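Local coordinates for L-Ribose isomerase (Acinetobacter, PDB 4Q0S), which probably interconverts L-ribose and its ketose L-ribulose, using a cupin-type barrel that holds a metal ion and binds the sugar, at residues 75-80 / 105-110; 128-133 / 207-212. All coordinates share one frame; numbering follows the deposited sequence.

Overall arrangement
Contact 1 (75-80 with 105-110) closes first along the chain. Contact 2 (128-133 with 207-212) follows and joins parts 74 residues apart. Their centres lie about 11 Å apart. Both reach the same antiparallel sheet, in which strands 101-108 and 211-217 are neighbours. They also touch: Val-108 O lies 2.6 Å from Leu-211 N, a probable hydrogen bond, and Leu-105 packs on Val-212. Helix 19-35 covers side chains of both contacts. Contact 1 is nearer the centre of the chain and supplies two residues of the ribitol pocket. Contact 2 lies where strand 124-130 passes into strand 132-137 of the second sheet of the cupin barrel.

Contact 1: residues 75-80 / 105-110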
ATOM      1  N   ILE A  75       7.632  19.105  -4.537  1.00 24.24           N
ATOM      2  CA  ILE A  75       7.605  18.941  -3.096  1.00 24.34           C
ATOM      3  C   ILE A  75       8.630  17.889  -2.721  1.00 24.03           C
ATOM      4  O   ILE A  75       8.784  16.893  -3.427  1.00 24.68           O
ATOM      5  CB  ILE A  75       6.219  18.464  -2.604  1.00 24.81           C
ATOM      6  CG1 ILE A  75       5.190  19.572  -2.812  1.00 24.63           C
ATOM      7  CG2 ILE A  75       6.299  18.046  -1.135  1.00 24.35           C
ATOM      8  CD1 ILE A  75       3.819  19.218  -2.319  1.00 25.06           C
ATOM      9  N   ILE A  76       9.337  18.117  -1.621  1.00 22.75           N
ATOM     10  CA  ILE A  76      10.320  17.155  -1.155  1.00 24.42           C
ATOM     11  C   ILE A  76      10.162  16.992   0.344  1.00 24.45           C
ATOM     12  O   ILE A  76      10.167  17.977   1.080  1.00 24.15           O
ATOM     13  CB  ILE A  76      11.774  17.610  -1.434  1.00 25.22           C
ATOM     14  CG1 ILE A  76      12.001  17.755  -2.942  1.00 27.58           C
ATOM     15  CG2 ILE A  76      12.755  16.594  -0.852  1.00 25.16           C
ATOM     16  CD1 ILE A  76      13.403  18.254  -3.312  1.00 27.65           C
ATOM     17  N   PHE A  77       9.980  15.749   0.782  1.00 23.47           N
ATOM     18  CA  PHE A  77       9.861  15.441   2.199  1.00 23.48           C
ATOM     19  C   PHE A  77      11.111  14.627   2.495  1.00 23.11           C
ATOM     20  O   PHE A  77      11.232  13.475   2.080  1.00 22.22           O
ATOM     21  CB  PHE A  77       8.607  14.606   2.492  1.00 24.14           C
ATOM     22  CG  PHE A  77       7.313  15.344   2.273  1.00 26.05           C
ATOM     23  CD1 PHE A  77       7.036  16.520   2.966  1.00 27.82           C
ATOM     24  CD2 PHE A  77       6.356  14.847   1.396  1.00 25.30           C
ATOM     25  CE1 PHE A  77       5.818  17.188   2.787  1.00 26.97           C
ATOM     26  CE2 PHE A  77       5.135  15.503   1.210  1.00 24.07           C
ATOM     27  CZ  PHE A  77       4.866  16.674   1.907  1.00 27.22           C
ATOM     28  N   GLU A  78      12.049  15.245   3.198  1.00 23.75           N
ATOM     29  CA  GLU A  78      13.306  14.601   3.531  1.00 24.70           C
ATOM     30  C   GLU A  78      13.230  13.835   4.850  1.00 24.68           C
ATOM     31  O   GLU A  78      13.006  14.428   5.905  1.00 22.71           O
ATOM     32  CB  GLU A  78      14.392  15.675   3.579  1.00 26.54           C
ATOM     33  CG  GLU A  78      15.763  15.221   4.005  1.00 28.28           C
ATOM     34  CD  GLU A  78      16.752  16.379   4.009  1.00 29.49           C
ATOM     35  OE1 GLU A  78      17.273  16.724   2.930  1.00 31.43           O
ATOM     36  OE2 GLU A  78      16.991  16.954   5.091  1.00 30.36           O
ATOM     37  N   SER A  79      13.415  12.517   4.785  1.00 24.07           N
ATOM     38  CA  SER A  79      13.355  11.680   5.986  1.00 23.49           C
ATOM     39  C   SER A  79      14.737  11.416   6.565  1.00 24.75           C
ATOM     40  O   SER A  79      14.872  10.981   7.712  1.00 24.59           O
ATOM     41  CB  SER A  79      12.680  10.342   5.679  1.00 23.76           C
ATOM     42  OG  SER A  79      13.472   9.545   4.809  1.00 22.95           O
ATOM     43  N   LEU A  80      15.767  11.676   5.771  1.00 23.97           N
ATOM     44  CA  LEU A  80      17.125  11.452   6.226  1.00 23.26           C
ATOM     45  C   LEU A  80      18.149  12.232   5.415  1.00 23.52           C
ATOM     46  O   LEU A  80      18.054  12.337   4.196  1.00 24.31           O
ATOM     47  CB  LEU A  80      17.461   9.958   6.150  1.00 23.15           C
ATOM     48  CG  LEU A  80      18.878   9.548   6.556  1.00 25.43           C
ATOM     49  CD1 LEU A  80      19.022   9.636   8.078  1.00 26.44           C
ATOM     50  CD2 LEU A  80      19.159   8.139   6.073  1.00 25.89           C
ATOM     51  N   LEU A 105      11.226  11.858  -0.303  1.00 21.27           N
ATOM     52  CA  LEU A 105      10.118  11.520  -1.173  1.00 22.02           C
ATOM     53  C   LEU A 105       9.877  12.791  -1.974  1.00 22.52           C
ATOM     54  O   LEU A 105       9.797  13.874  -1.406  1.00 22.62           O
ATOM     55  CB  LEU A 105       8.869  11.190  -0.355  1.00 21.74           C
ATOM     56  CG  LEU A 105       7.717  10.638  -1.193  1.00 21.98           C
ATOM     57  CD1 LEU A 105       8.130   9.285  -1.763  1.00 20.63           C
ATOM     58  CD2 LEU A 105       6.460  10.490  -0.332  1.00 21.96           C
ATOM     59  N   MET A 106       9.784  12.662  -3.291  1.00 21.88           N
ATOM     60  CA  MET A 106       9.559  13.822  -4.133  1.00 23.69           C
ATOM     61  C   MET A 106       8.232  13.684  -4.857  1.00 21.59           C
ATOM     62  O   MET A 106       7.910  12.629  -5.402  1.00 23.11           O
ATOM     63  CB  MET A 106      10.705  13.978  -5.136  1.00 24.63           C
ATOM     64  CG  MET A 106      12.071  14.024  -4.460  1.00 26.08           C
ATOM     65  SD  MET A 106      13.442  14.377  -5.567  1.00 29.27           S
ATOM     66  CE  MET A 106      13.511  12.898  -6.518  1.00 25.18           C
ATOM     67  N   ILE A 107       7.456  14.758  -4.845  1.00 22.65           N
ATOM     68  CA  ILE A 107       6.165  14.745  -5.499  1.00 23.29           C
ATOM     69  C   ILE A 107       6.086  15.842  -6.550  1.00 22.40           C
ATOM     70  O   ILE A 107       6.209  17.029  -6.250  1.00 22.88           O
ATOM     71  CB  ILE A 107       5.030  14.901  -4.467  1.00 25.46           C
ATOM     72  CG1 ILE A 107       5.159  13.796  -3.413  1.00 25.67           C
ATOM     73  CG2 ILE A 107       3.673  14.832  -5.168  1.00 24.69           C
ATOM     74  CD1 ILE A 107       4.067  13.802  -2.374  1.00 34.74           C
ATOM     75  N   VAL A 108       5.877  15.413  -7.788  1.00 22.31           N
ATOM     76  CA  VAL A 108       5.791  16.303  -8.924  1.00 22.50           C
ATOM     77  C   VAL A 108       4.441  16.124  -9.608  1.00 22.80           C
ATOM     78  O   VAL A 108       4.072  15.021 -10.016  1.00 21.63           O
ATOM     79  CB  VAL A 108       6.921  15.995  -9.926  1.00 23.17           C
ATOM     80  CG1 VAL A 108       6.815  16.904 -11.127  1.00 23.44           C
ATOM     81  CG2 VAL A 108       8.271  16.155  -9.236  1.00 23.02           C
ATOM     82  N   HIS A 109       3.699  17.219  -9.726  1.00 22.37           N
ATOM     83  CA  HIS A 109       2.398  17.160 -10.353  1.00 22.02           C
ATOM     84  C   HIS A 109       2.506  17.151 -11.871  1.00 23.51           C
ATOM     85  O   HIS A 109       3.549  17.497 -12.433  1.00 24.87           O
ATOM     86  CB  HIS A 109       1.518  18.300  -9.837  1.00 22.05           C
ATOM     87  CG  HIS A 109       0.938  18.025  -8.481  1.00 22.73           C
ATOM     88  ND1 HIS A 109       1.713  17.952  -7.343  1.00 22.58           N
ATOM     89  CD2 HIS A 109      -0.327  17.734  -8.094  1.00 20.87           C
ATOM     90  CE1 HIS A 109       0.950  17.629  -6.314  1.00 20.05           C
ATOM     91  NE2 HIS A 109      -0.293  17.489  -6.743  1.00 20.57           N
ATOM     92  N   PRO A 110       1.431  16.738 -12.553  1.00 23.84           N
ATOM     93  CA  PRO A 110       1.403  16.664 -14.015  1.00 24.36           C
ATOM     94  C   PRO A 110       1.934  17.903 -14.727  1.00 24.89           C
ATOM     95  O   PRO A 110       1.491  19.023 -14.462  1.00 23.33           O
ATOM     96  CB  PRO A 110      -0.072  16.399 -14.322  1.00 24.07           C
ATOM     97  CG  PRO A 110      -0.560  15.686 -13.091  1.00 25.11           C
ATOM     98  CD  PRO A 110       0.089  16.493 -11.995  1.00 24.37           C
TER
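The ring of Phe-77 meets Ile-107 at its edge, with Ile-107 CD1 4.1 Å from CE2 and near the ring plane. Ile-75 CG2, from the same strand as the ring, lies 3.6 Å above one ring face, offset toward the rim. CG2 is anti to its own backbone N and beside the carbonyl carbon, which turns it along the strand to the ring. Ile-75 and Ile-107 also meet directly, with their CB atoms 4.2 Å apart. Leu-105 stands beside Phe-77 on this same face of the sheet. Helix 19-35 covers the face: Trp-25 and Ala-29 pack on Ile-75, and Ala-30 packs on Phe-77.

The other face carries Ile-76 and Met-106. They lie side by side and point the same way, with Ile-76 CG1 4.0 Å from Met-106 CG. Beyond CG the Met-106 chain leads away from Ile-76 and bends at chi3 (-69°).

Four backbone hydrogen bonds hold the strands. Ile-75 and Ile-107 exchange two, and Phe-77 and Leu-105 exchange two. The bond from Phe-77 N to Leu-105 O is 2.9 Å long and nearly straight, at 168°. Between these pairs, Ile-76 and Met-106 form a non-hydrogen-bonded pair whose CA atoms are 4.5 Å apart. Its CA-H groups make close contacts with Leu-105 O and Ile-75 O.

Regular pairing gives way to a classic beta bulge where Ser-79 and Leu-80 both face Asp-103. Ile-76 and Met-106 touch bound ribitol. This is an antiparallel strand pair of a cupin barrel, with one face under a helix and the other lining the sugar pocket.

Contact 2: residues 128-133 / 207-212; sequences VVLGEM and SDVPLV
Leu-130 and Val-209 cross at about a right angle. Leu-130 CD2 reaches Val-209 CB at 3.8 Å, and Leu-130 CG meets Val-209 CG2. With Val-209 CG1 anti to the carbonyl carbon (chi1 -61°), CG2 takes the crowded position between backbone N and carbonyl carbon, where it also touches Gly-131 CA. Nearer the backbone, Leu-130 CB packs on Val-212 CG2 at 3.9 Å. The CB of Val-129 lies by the other methyl of Val-212, CG1.

Leu-211 works on a different side. Its side chain crosses Met-133 obliquely, with CD2 3.7 Å from Met-133 CB. It crosses Val-128 at about a right angle, with CD1 4.1 Å from Val-128 CG1. The same CD1 lies 3.5 Å from both Leu-130 O and Glu-132 O. Glu-132 O is buried here and has no polar partner in the model. Leu-184 of strand 180-185 packs on both Val-128 and Met-133. The carboxylate of Glu-132 forms a salt bridge with Arg-183.

Val-212 O accepts two backbone hydrogen bonds. Val-129 N gives the shorter, 2.8 Å. Leu-130 N gives the longer, 3.2 Å, in the carbonyl plane on a lone pair. Val-212 N returns a nearly straight bond to Leu-130 O (172°).

Gly-131 follows with positive phi (80°), which favours glycine. Its bare CA lies 4.3 Å from Pro-210 O. Asp-208 forms a salt bridge with Lys-34 of a neighbouring subunit.

Val-129 and Leu-130 facing Val-212 make a classic beta bulge. It lies just before Gly-131, where the chain leaves one sheet of the cupin barrel for the other.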
ATOM      1  N   VAL A 128      10.551   4.980  -8.580  1.00 21.46           N
ATOM      2  CA  VAL A 128       9.221   5.542  -8.769  1.00 20.91           C
ATOM      3  C   VAL A 128       8.231   4.757  -7.912  1.00 21.13           C
ATOM      4  O   VAL A 128       8.198   3.528  -7.955  1.00 21.08           O
ATOM      5  CB  VAL A 128       8.785   5.491 -10.258  1.00 22.10           C
ATOM      6  CG1 VAL A 128       7.327   5.957 -10.400  1.00 22.33           C
ATOM      7  CG2 VAL A 128       9.705   6.384 -11.101  1.00 20.98           C
ATOM      8  N   VAL A 129       7.437   5.472  -7.124  1.00 20.76           N
ATOM      9  CA  VAL A 129       6.459   4.832  -6.253  1.00 20.66           C
ATOM     10  C   VAL A 129       5.074   4.899  -6.873  1.00 21.61           C
ATOM     11  O   VAL A 129       4.303   3.934  -6.807  1.00 22.60           O
ATOM     12  CB  VAL A 129       6.433   5.511  -4.867  1.00 20.96           C
ATOM     13  CG1 VAL A 129       5.464   4.777  -3.934  1.00 23.37           C
ATOM     14  CG2 VAL A 129       7.839   5.535  -4.280  1.00 21.90           C
ATOM     15  N   LEU A 130       4.766   6.039  -7.483  1.00 20.57           N
ATOM     16  CA  LEU A 130       3.475   6.249  -8.123  1.00 21.74           C
ATOM     17  C   LEU A 130       3.652   7.128  -9.352  1.00 22.43           C
ATOM     18  O   LEU A 130       4.459   8.061  -9.345  1.00 23.22           O
ATOM     19  CB  LEU A 130       2.506   6.922  -7.145  1.00 22.38           C
ATOM     20  CG  LEU A 130       1.053   6.997  -7.608  1.00 23.33           C
ATOM     21  CD1 LEU A 130       0.439   5.615  -7.486  1.00 23.01           C
ATOM     22  CD2 LEU A 130       0.273   8.001  -6.770  1.00 21.35           C
ATOM     23  N   GLY A 131       2.895   6.834 -10.406  1.00 23.03           N
ATOM     24  CA  GLY A 131       3.000   7.619 -11.620  1.00 21.96           C
ATOM     25  C   GLY A 131       4.204   7.180 -12.430  1.00 23.24           C
ATOM     26  O   GLY A 131       4.698   6.067 -12.260  1.00 22.75           O
ATOM     27  N   GLU A 132       4.678   8.047 -13.316  1.00 22.50           N
ATOM     28  CA  GLU A 132       5.830   7.722 -14.146  1.00 24.48           C
ATOM     29  C   GLU A 132       6.748   8.918 -14.155  1.00 24.05           C
ATOM     30  O   GLU A 132       6.299  10.060 -14.090  1.00 25.46           O
ATOM     31  CB  GLU A 132       5.401   7.367 -15.573  1.00 23.76           C
ATOM     32  CG  GLU A 132       4.320   6.298 -15.617  1.00 27.80           C
ATOM     33  CD  GLU A 132       4.372   5.433 -16.862  1.00 31.34           C
ATOM     34  OE1 GLU A 132       4.803   5.921 -17.931  1.00 32.42           O
ATOM     35  OE2 GLU A 132       3.964   4.256 -16.770  1.00 33.20           O
ATOM     36  N   MET A 133       8.039   8.650 -14.233  1.00 22.67           N
ATOM     37  CA  MET A 133       9.018   9.710 -14.199  1.00 23.56           C
ATOM     38  C   MET A 133       9.791   9.829 -15.500  1.00 24.25           C
ATOM     39  O   MET A 133      10.400   8.864 -15.970  1.00 25.78           O
ATOM     40  CB  MET A 133       9.970   9.450 -13.035  1.00 22.90           C
ATOM     41  CG  MET A 133      11.113  10.417 -12.902  1.00 23.52           C
ATOM     42  SD  MET A 133      12.260   9.786 -11.674  1.00 25.04           S
ATOM     43  CE  MET A 133      12.985  11.319 -11.033  1.00 22.43           C
ATOM     44  N   SER A 207      -0.881  12.617 -16.768  1.00 31.37           N
ATOM     45  CA  SER A 207      -0.952  11.705 -15.637  1.00 29.58           C
ATOM     46  C   SER A 207      -2.161  11.974 -14.752  1.00 28.20           C
ATOM     47  O   SER A 207      -2.493  13.119 -14.460  1.00 25.49           O
ATOM     48  CB  SER A 207       0.323  11.804 -14.800  1.00 30.99           C
ATOM     49  OG  SER A 207       0.257  10.932 -13.687  1.00 27.60           O
ATOM     50  N   ASP A 208      -2.821  10.904 -14.335  1.00 28.48           N
ATOM     51  CA  ASP A 208      -3.987  11.007 -13.467  1.00 29.75           C
ATOM     52  C   ASP A 208      -3.541  11.106 -12.015  1.00 28.28           C
ATOM     53  O   ASP A 208      -4.355  11.341 -11.127  1.00 30.20           O
ATOM     54  CB  ASP A 208      -4.870   9.779 -13.648  1.00 34.69           C
ATOM     55  CG  ASP A 208      -4.078   8.490 -13.555  1.00 39.88           C
ATOM     56  OD1 ASP A 208      -3.126   8.319 -14.354  1.00 42.92           O
ATOM     57  OD2 ASP A 208      -4.397   7.658 -12.684  1.00 43.47           O
ATOM     58  N   VAL A 209      -2.248  10.903 -11.769  1.00 25.82           N
ATOM     59  CA  VAL A 209      -1.723  10.991 -10.411  1.00 23.57           C
ATOM     60  C   VAL A 209      -0.418  11.762 -10.386  1.00 23.11           C
ATOM     61  O   VAL A 209       0.263  11.880 -11.400  1.00 24.59           O
ATOM     62  CB  VAL A 209      -1.462   9.588  -9.784  1.00 23.59           C
ATOM     63  CG1 VAL A 209      -2.752   8.797  -9.716  1.00 21.99           C
ATOM     64  CG2 VAL A 209      -0.401   8.835 -10.579  1.00 20.68           C
ATOM     65  N   PRO A 210      -0.059  12.318  -9.222  1.00 23.73           N
ATOM     66  CA  PRO A 210       1.200  13.063  -9.152  1.00 23.74           C
ATOM     67  C   PRO A 210       2.327  12.038  -9.237  1.00 24.25           C
ATOM     68  O   PRO A 210       2.135  10.876  -8.884  1.00 21.54           O
ATOM     69  CB  PRO A 210       1.160  13.709  -7.762  1.00 23.29           C
ATOM     70  CG  PRO A 210      -0.305  13.695  -7.391  1.00 25.93           C
ATOM     71  CD  PRO A 210      -0.778  12.377  -7.941  1.00 23.36           C
ATOM     72  N   LEU A 211       3.486  12.455  -9.730  1.00 23.18           N
ATOM     73  CA  LEU A 211       4.621  11.559  -9.778  1.00 23.21           C
ATOM     74  C   LEU A 211       5.166  11.535  -8.350  1.00 21.65           C
ATOM     75  O   LEU A 211       5.382  12.586  -7.745  1.00 20.96           O
ATOM     76  CB  LEU A 211       5.699  12.102 -10.722  1.00 23.69           C
ATOM     77  CG  LEU A 211       7.100  11.521 -10.487  1.00 25.16           C
ATOM     78  CD1 LEU A 211       7.058  10.012 -10.689  1.00 22.73           C
ATOM     79  CD2 LEU A 211       8.111  12.173 -11.448  1.00 24.18           C
ATOM     80  N   VAL A 212       5.358  10.345  -7.804  1.00 22.13           N
ATOM     81  CA  VAL A 212       5.906  10.217  -6.461  1.00 21.11           C
ATOM     82  C   VAL A 212       7.157   9.367  -6.603  1.00 23.33           C
ATOM     83  O   VAL A 212       7.095   8.228  -7.082  1.00 22.13           O
ATOM     84  CB  VAL A 212       4.910   9.531  -5.486  1.00 19.98           C
ATOM     85  CG1 VAL A 212       5.500   9.502  -4.064  1.00 20.39           C
ATOM     86  CG2 VAL A 212       3.596  10.285  -5.476  1.00 18.24           C
TER